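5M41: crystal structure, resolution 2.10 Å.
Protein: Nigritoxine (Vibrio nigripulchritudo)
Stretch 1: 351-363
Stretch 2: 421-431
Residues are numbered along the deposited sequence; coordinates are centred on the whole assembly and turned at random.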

# COMPACT_ATOMS: atom_id res chain seq x y z
N ASN A 351 -15.50 2.79 14.63
CA ASN A 351 -15.56 4.24 14.67
C ASN A 351 -15.53 4.98 13.31
O ASN A 351 -15.93 6.15 13.22
CB ASN A 351 -14.42 4.76 15.53
CG ASN A 351 -14.82 5.94 16.37
OD1 ASN A 351 -15.94 6.01 16.87
ND2 ASN A 351 -13.90 6.89 16.54
N LEU A 352 -15.06 4.31 12.26
CA LEU A 352 -14.88 4.94 10.94
C LEU A 352 -16.18 5.38 10.28
O LEU A 352 -16.24 6.45 9.68
CB LEU A 352 -14.13 3.98 10.00
CG LEU A 352 -13.83 4.45 8.58
CD1 LEU A 352 -12.85 5.60 8.61
CD2 LEU A 352 -13.27 3.32 7.72
N GLY A 353 -17.22 4.55 10.39
CA GLY A 353 -18.48 4.74 9.65
C GLY A 353 -18.85 3.44 8.94
O GLY A 353 -18.33 2.38 9.30
N GLN A 354 -19.75 3.50 7.96
CA GLN A 354 -20.06 2.34 7.13
C GLN A 354 -18.98 2.10 6.09
O GLN A 354 -18.61 3.03 5.38
CB GLN A 354 -21.31 2.60 6.33
CG GLN A 354 -22.60 2.07 6.89
CD GLN A 354 -23.75 2.56 6.06
OE1 GLN A 354 -24.75 3.01 6.60
NE2 GLN A 354 -23.59 2.53 4.72
N VAL A 355 -18.51 0.87 5.98
CA VAL A 355 -17.71 0.50 4.82
C VAL A 355 -18.68 0.32 3.65
O VAL A 355 -19.65 -0.47 3.76
CB VAL A 355 -16.89 -0.78 5.06
CG1 VAL A 355 -16.21 -1.24 3.75
CG2 VAL A 355 -15.82 -0.52 6.12
N VAL A 356 -18.43 1.04 2.56
CA VAL A 356 -19.30 0.98 1.38
C VAL A 356 -18.87 -0.17 0.46
O VAL A 356 -19.67 -1.02 0.12
CB VAL A 356 -19.37 2.35 0.64
CG1 VAL A 356 -20.20 2.26 -0.63
CG2 VAL A 356 -20.02 3.40 1.56
N ARG A 357 -17.59 -0.23 0.13
CA ARG A 357 -17.09 -1.25 -0.78
C ARG A 357 -15.63 -1.55 -0.45
O ARG A 357 -14.91 -0.67 0.04
CB ARG A 357 -17.23 -0.76 -2.25
CG ARG A 357 -16.48 0.54 -2.56
CD ARG A 357 -16.18 0.70 -4.06
NE ARG A 357 -15.30 -0.39 -4.47
CZ ARG A 357 -15.45 -1.19 -5.51
NH1 ARG A 357 -16.43 -1.02 -6.39
NH2 ARG A 357 -14.55 -2.15 -5.69
N GLY A 358 -15.21 -2.79 -0.73
CA GLY A 358 -13.79 -3.11 -0.67
C GLY A 358 -13.03 -2.56 -1.88
O GLY A 358 -13.60 -1.86 -2.71
N GLY A 359 -11.74 -2.88 -1.99
CA GLY A 359 -10.95 -2.43 -3.11
C GLY A 359 -9.46 -2.58 -2.88
O GLY A 359 -9.01 -3.36 -2.03
N ILE A 360 -8.70 -1.83 -3.67
CA ILE A 360 -7.24 -1.84 -3.59
C ILE A 360 -6.82 -0.42 -3.31
O ILE A 360 -7.27 0.50 -3.99
CB ILE A 360 -6.59 -2.34 -4.92
CG1 ILE A 360 -7.17 -3.69 -5.35
CG2 ILE A 360 -5.07 -2.43 -4.79
CD1 ILE A 360 -6.95 -4.85 -4.38
N SER A 361 -6.00 -0.22 -2.28
CA SER A 361 -5.40 1.09 -2.03
C SER A 361 -3.92 1.00 -2.34
O SER A 361 -3.27 0.01 -2.02
CB SER A 361 -5.58 1.50 -0.57
OG SER A 361 -6.95 1.49 -0.20
N ILE A 362 -3.39 2.03 -2.96
CA ILE A 362 -1.99 2.07 -3.34
C ILE A 362 -1.33 3.16 -2.49
O ILE A 362 -1.77 4.30 -2.48
CB ILE A 362 -1.83 2.31 -4.86
CG1 ILE A 362 -2.33 1.08 -5.65
CG2 ILE A 362 -0.36 2.57 -5.21
CD1 ILE A 362 -2.52 1.33 -7.15
N ALA A 363 -0.32 2.77 -1.71
CA ALA A 363 0.43 3.69 -0.91
C ALA A 363 1.77 3.91 -1.59
O ALA A 363 2.08 3.20 -2.54
CB ALA A 363 0.64 3.11 0.50
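Stretch 2, residues 421-431: PLPTRPTYRNH

Stretch 2 lies antiparallel along stretch 1 as a short, bulged β-ladder that continues into an extended, proline-rich segment, burying 969 Å² in all. The axes of strands 354-357 and 427-429 approach to 4.4 Å, their N-to-C directions 140° apart. Register follows from the CA-CA distances: Gln-354 to Arg-429 5.2 Å, Val-355 to Tyr-428 4.3 Å, Arg-357 to Thr-427 5.5 Å. Arg-429 N donates to Gln-354 O (2.8 Å); the return bond from Gln-354 N to Arg-429 O is weak (3.3 Å). The register then slips by one residue. At this bulge Thr-427 O accepts from Val-356 N (2.9 Å) and, weakly, from Arg-357 N (3.5 Å), while Thr-427 N donates to Arg-357 O (3.1 Å). The phi/psi of Val-356, -87/-51, departs from extended values, and its CB points toward stretch 2, 3.2 Å from Thr-427 OG1.

Tyr-428, chi1 75° (p), offers a ring face to Leu-352, whose CD1 lies 3.8 Å from the ring centroid. Beyond the ladder, Ile-360 N donates to Thr-424 O (3.0 Å). Gly-359, at 165/-161, has no room for a CB: an ideal one would fall 2.4 Å from Thr-424 O and be jammed against the carbonyl O of Gly-358. Ile-360 CG1 packs on Pro-423 CB (3.7 Å), and a water bridges Ile-360 O and Pro-423 O, 2.8 Å from each.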

# COMPACT_ATOMS: atom_id res chain seq x y z
N PRO A 421 -7.34 0.83 -16.15
CA PRO A 421 -7.34 1.84 -15.09
C PRO A 421 -6.70 1.25 -13.84
O PRO A 421 -6.45 0.05 -13.78
CB PRO A 421 -8.83 2.12 -14.87
CG PRO A 421 -9.49 0.82 -15.20
CD PRO A 421 -8.67 0.21 -16.31
N LEU A 422 -6.41 2.09 -12.86
CA LEU A 422 -5.98 1.58 -11.57
C LEU A 422 -7.19 0.90 -10.90
O LEU A 422 -8.33 1.34 -11.12
CB LEU A 422 -5.42 2.72 -10.71
CG LEU A 422 -4.04 3.23 -11.17
CD1 LEU A 422 -3.65 4.50 -10.43
CD2 LEU A 422 -2.96 2.17 -11.00
N PRO A 423 -6.96 -0.18 -10.13
CA PRO A 423 -8.08 -0.81 -9.43
C PRO A 423 -8.87 0.18 -8.57
O PRO A 423 -8.32 1.13 -8.03
CB PRO A 423 -7.42 -1.91 -8.59
CG PRO A 423 -5.96 -1.58 -8.56
CD PRO A 423 -5.67 -0.85 -9.83
N THR A 424 -10.18 -0.01 -8.49
CA THR A 424 -11.05 0.84 -7.66
C THR A 424 -10.68 0.73 -6.16
O THR A 424 -10.49 -0.39 -5.63
CB THR A 424 -12.52 0.45 -7.93
OG1 THR A 424 -12.74 0.59 -9.32
CG2 THR A 424 -13.52 1.35 -7.19
N ARG A 425 -10.60 1.88 -5.50
CA ARG A 425 -10.27 1.99 -4.08
C ARG A 425 -11.46 1.66 -3.19
O ARG A 425 -12.60 1.84 -3.60
CB ARG A 425 -9.85 3.44 -3.80
CG ARG A 425 -8.53 3.82 -4.48
CD ARG A 425 -8.37 5.33 -4.56
NE ARG A 425 -7.90 5.86 -3.28
CZ ARG A 425 -7.81 7.16 -2.98
NH1 ARG A 425 -8.17 8.08 -3.87
NH2 ARG A 425 -7.37 7.54 -1.78
N PRO A 426 -11.21 1.14 -1.97
CA PRO A 426 -12.30 0.93 -1.03
C PRO A 426 -12.84 2.28 -0.57
O PRO A 426 -12.11 3.26 -0.60
CB PRO A 426 -11.61 0.21 0.15
CG PRO A 426 -10.19 0.75 0.09
CD PRO A 426 -9.91 0.73 -1.40
N THR A 427 -14.12 2.32 -0.19
CA THR A 427 -14.72 3.57 0.25
C THR A 427 -15.51 3.37 1.55
O THR A 427 -15.90 2.26 1.89
CB THR A 427 -15.67 4.21 -0.81
OG1 THR A 427 -16.85 3.41 -0.93
CG2 THR A 427 -15.04 4.43 -2.20
N TYR A 428 -15.76 4.46 2.26
CA TYR A 428 -16.58 4.43 3.45
C TYR A 428 -17.47 5.67 3.47
O TYR A 428 -17.24 6.62 2.73
CB TYR A 428 -15.74 4.39 4.73
CG TYR A 428 -15.07 5.70 5.10
CD1 TYR A 428 -15.58 6.50 6.13
CD2 TYR A 428 -13.92 6.14 4.43
CE1 TYR A 428 -14.95 7.70 6.50
CE2 TYR A 428 -13.30 7.34 4.76
CZ TYR A 428 -13.82 8.11 5.80
OH TYR A 428 -13.18 9.29 6.13
N ARG A 429 -18.50 5.61 4.29
CA ARG A 429 -19.40 6.73 4.45
C ARG A 429 -19.21 7.27 5.85
O ARG A 429 -19.41 6.56 6.83
CB ARG A 429 -20.85 6.27 4.22
CG ARG A 429 -21.91 7.34 4.50
CD ARG A 429 -23.32 6.77 4.39
NE ARG A 429 -23.35 5.77 3.34
CZ ARG A 429 -23.60 6.02 2.06
NH1 ARG A 429 -23.90 7.26 1.64
NH2 ARG A 429 -23.57 5.03 1.19
N ASN A 430 -18.79 8.53 5.94
CA ASN A 430 -18.58 9.17 7.24
C ASN A 430 -19.91 9.51 7.92
O ASN A 430 -21.00 9.21 7.40
CB ASN A 430 -17.67 10.40 7.12
CG ASN A 430 -18.28 11.51 6.28
OD1 ASN A 430 -19.51 11.67 6.22
ND2 ASN A 430 -17.42 12.31 5.65
N HIS A 431 -19.81 10.15 9.07
CA HIS A 431 -20.98 10.39 9.91
C HIS A 431 -22.02 11.27 9.24
O HIS A 431 -23.21 11.12 9.51
CB HIS A 431 -20.54 10.93 11.28
CG HIS A 431 -19.35 10.17 11.87
ND1 HIS A 431 -19.41 8.85 12.19
CD2 HIS A 431 -18.05 10.59 12.19
CE1 HIS A 431 -18.22 8.45 12.69
NE2 HIS A 431 -17.39 9.52 12.69
O HOH W 1 -6.15 1.44 -6.35
O HOH W 2 -8.05 3.93 -0.80